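Local coordinates for protein dihydroneopterin aldolase (Burkholderia thailandensis, PDB 3V9O) that belongs to the dihydroneopterin aldolase family, assembles from several subunits built on antiparallel sheets, and binds guanine in a pocket between neighbouring subunits, at residues P64-D67 with K68-V72. Sequence-based numbering, arbitrary orientation.
With GUN (guanine), chain G.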
loop_
_atom_site.group_PDB
_atom_site.type_symbol
_atom_site.label_atom_id
_atom_site.label_comp_id
_atom_site.label_asym_id
_atom_site.label_seq_id
_atom_site.Cartn_x
_atom_site.Cartn_y
_atom_site.Cartn_z
ATOM N N PRO A 64 -17.210 18.140 11.040
ATOM C CA PRO A 64 -18.604 18.505 11.237
ATOM C C PRO A 64 -19.037 18.249 12.650
ATOM O O PRO A 64 -18.770 17.177 13.245
ATOM C CB PRO A 64 -19.363 17.584 10.269
ATOM C CG PRO A 64 -18.469 16.327 10.235
ATOM C CD PRO A 64 -17.048 16.875 10.295
ATOM N N VAL A 65 -19.694 19.252 13.201
ATOM C CA VAL A 65 -20.298 19.095 14.500
ATOM C C VAL A 65 -21.809 19.133 14.404
ATOM O O VAL A 65 -22.471 18.883 15.396
ATOM C CB VAL A 65 -19.761 20.107 15.564
ATOM C CG1 VAL A 65 -18.246 20.027 15.634
ATOM C CG2 VAL A 65 -20.187 21.516 15.234
ATOM N N GLU A 66 -22.347 19.449 13.217
ATOM C CA GLU A 66 -23.803 19.421 12.984
ATOM C C GLU A 66 -24.187 18.485 11.857
ATOM O O GLU A 66 -25.331 18.505 11.401
ATOM C CB GLU A 66 -24.361 20.788 12.538
ATOM C CG GLU A 66 -24.286 21.896 13.495
ATOM C CD GLU A 66 -24.981 23.138 12.955
ATOM O OE1 GLU A 66 -26.217 23.201 13.039
ATOM O OE2 GLU A 66 -24.283 24.038 12.454
ATOM N N ASP A 67 -23.254 17.660 11.423
ATOM C CA ASP A 67 -23.502 16.714 10.319
ATOM C C ASP A 67 -24.055 17.400 9.062
ATOM O O ASP A 67 -24.907 16.844 8.384
ATOM C CB ASP A 67 -24.416 15.583 10.802
ATOM C CG ASP A 67 -24.344 14.324 9.905
ATOM O OD1 ASP A 67 -23.366 14.095 9.195
ATOM O OD2 ASP A 67 -25.323 13.555 10.012
ATOM N N LYS A 68 -23.524 18.580 8.745
ATOM C CA LYS A 68 -23.941 19.329 7.532
ATOM C C LYS A 68 -22.846 19.481 6.499
ATOM O O LYS A 68 -21.688 19.689 6.828
ATOM C CB LYS A 68 -24.442 20.722 7.933
ATOM C CG LYS A 68 -25.790 20.670 8.613
ATOM C CD LYS A 68 -26.213 22.038 9.144
ATOM C CE LYS A 68 -27.465 21.979 10.067
ATOM N NZ LYS A 68 -28.650 21.270 9.475
ATOM N N LEU A 69 -23.202 19.326 5.225
ATOM C CA LEU A 69 -22.261 19.316 4.144
ATOM C C LEU A 69 -21.434 20.612 4.096
ATOM O O LEU A 69 -20.260 20.577 3.719
ATOM C CB LEU A 69 -22.999 19.078 2.796
ATOM C CG LEU A 69 -22.083 18.899 1.585
ATOM C CD1 LEU A 69 -21.041 17.754 1.684
ATOM C CD2 LEU A 69 -23.004 18.721 0.338
ATOM N N ARG A 70 -22.038 21.749 4.454
ATOM C CA ARG A 70 -21.326 23.023 4.462
ATOM C C ARG A 70 -20.138 23.035 5.426
ATOM O O ARG A 70 -19.302 23.920 5.339
ATOM C CB ARG A 70 -22.272 24.191 4.797
ATOM C CG ARG A 70 -22.912 24.083 6.177
ATOM C CD ARG A 70 -23.711 25.337 6.517
ATOM N NE ARG A 70 -24.600 25.185 7.672
ATOM C CZ ARG A 70 -24.207 25.006 8.939
ATOM N NH1 ARG A 70 -22.914 24.920 9.265
ATOM N NH2 ARG A 70 -25.130 24.911 9.898
ATOM N N GLU A 71 -20.089 22.084 6.364
ATOM C CA GLU A 71 -18.996 22.016 7.336
ATOM C C GLU A 71 -17.744 21.319 6.804
ATOM O O GLU A 71 -16.733 21.245 7.507
ATOM C CB GLU A 71 -19.445 21.264 8.592
ATOM C CG GLU A 71 -20.539 21.981 9.338
ATOM C CD GLU A 71 -20.864 21.232 10.583
ATOM O OE1 GLU A 71 -21.611 20.261 10.454
ATOM O OE2 GLU A 71 -20.343 21.547 11.689
ATOM N N VAL A 72 -17.842 20.683 5.627
ATOM C CA VAL A 72 -16.709 19.947 5.087
ATOM C C VAL A 72 -16.383 20.329 3.646
ATOM O O VAL A 72 -17.114 21.123 3.008
ATOM C CB VAL A 72 -16.968 18.417 5.159
ATOM C CG1 VAL A 72 -17.291 17.955 6.558
ATOM C CG2 VAL A 72 -18.092 17.965 4.227
HETATM N N9 GUN G . -20.416 14.971 -0.809
HETATM C C8 GUN G . -21.548 14.174 -0.706
HETATM N N7 GUN G . -21.553 13.382 0.462
HETATM C C5 GUN G . -20.398 13.796 1.098
HETATM C C6 GUN G . -19.789 13.363 2.368
HETATM O O6 GUN G . -20.273 12.524 3.144
HETATM N N1 GUN G . -18.585 13.980 2.708
HETATM C C2 GUN G . -17.935 14.882 1.868
HETATM N N2 GUN G . -16.709 15.387 2.233
HETATM N N3 GUN G . -18.502 15.299 0.655
HETATM C C4 GUN G . -19.709 14.710 0.337
HETATM O O HOH W 1 -21.111 24.091 12.407
#
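The carboxylate oxygen OE1 of E71 is gripped by two backbone amides, E66 N at 3.0 Å and K68 N at 3.1 Å, one from either side of the bend at D67. E71 closes the 3-10 turn 69-71 in the loop between strand 47-58 and helix 76-87, and its carboxylate organises the preceding turn by gathering main-chain N-H groups. E66 N uses the syn lone pair of OE1, whereas K68 N meets the same oxygen nearly in line with its C-O bond, with a nearly straight hydrogen bond. The second oxygen, OE2, accepts V65 N at 2.8 Å from the syn side, 33° out of the carboxylate plane. With CG anti to the carbonyl carbon (chi1 -65°) and the chain extended beyond it, E71 delivers both oxygens to the bend, and the amides that hold them would probably favour the charged form.

E66 and R70 form a salt bridge at the surface. R70 NH2 reaches E66 OE2 at 2.8 Å, in the plane of the guanidinium but from above that of the carboxylate, the two planes being turned 57° apart. A water donates to both E66 OE2 and E71 OE2.

D67, whose backbone adopts the left-handed helical conformation, hydrogen-bonds through its carboxylate to the hydroxyl of T96 and the backbone amides of H92 and L93, all of the second subunit. L69 and V72 form part of the wall of a guanine pocket at the subunit interface, which E95 and Q94 of the second subunit help complete by hydrogen bonds to the ligand. L69 CD1 lies 3.6 Å from C4 of the base, and V72 divides its two methyls: CG1 packs against P64 CD at 3.9 Å, while CG2 touches guanine N2 at 3.5 Å.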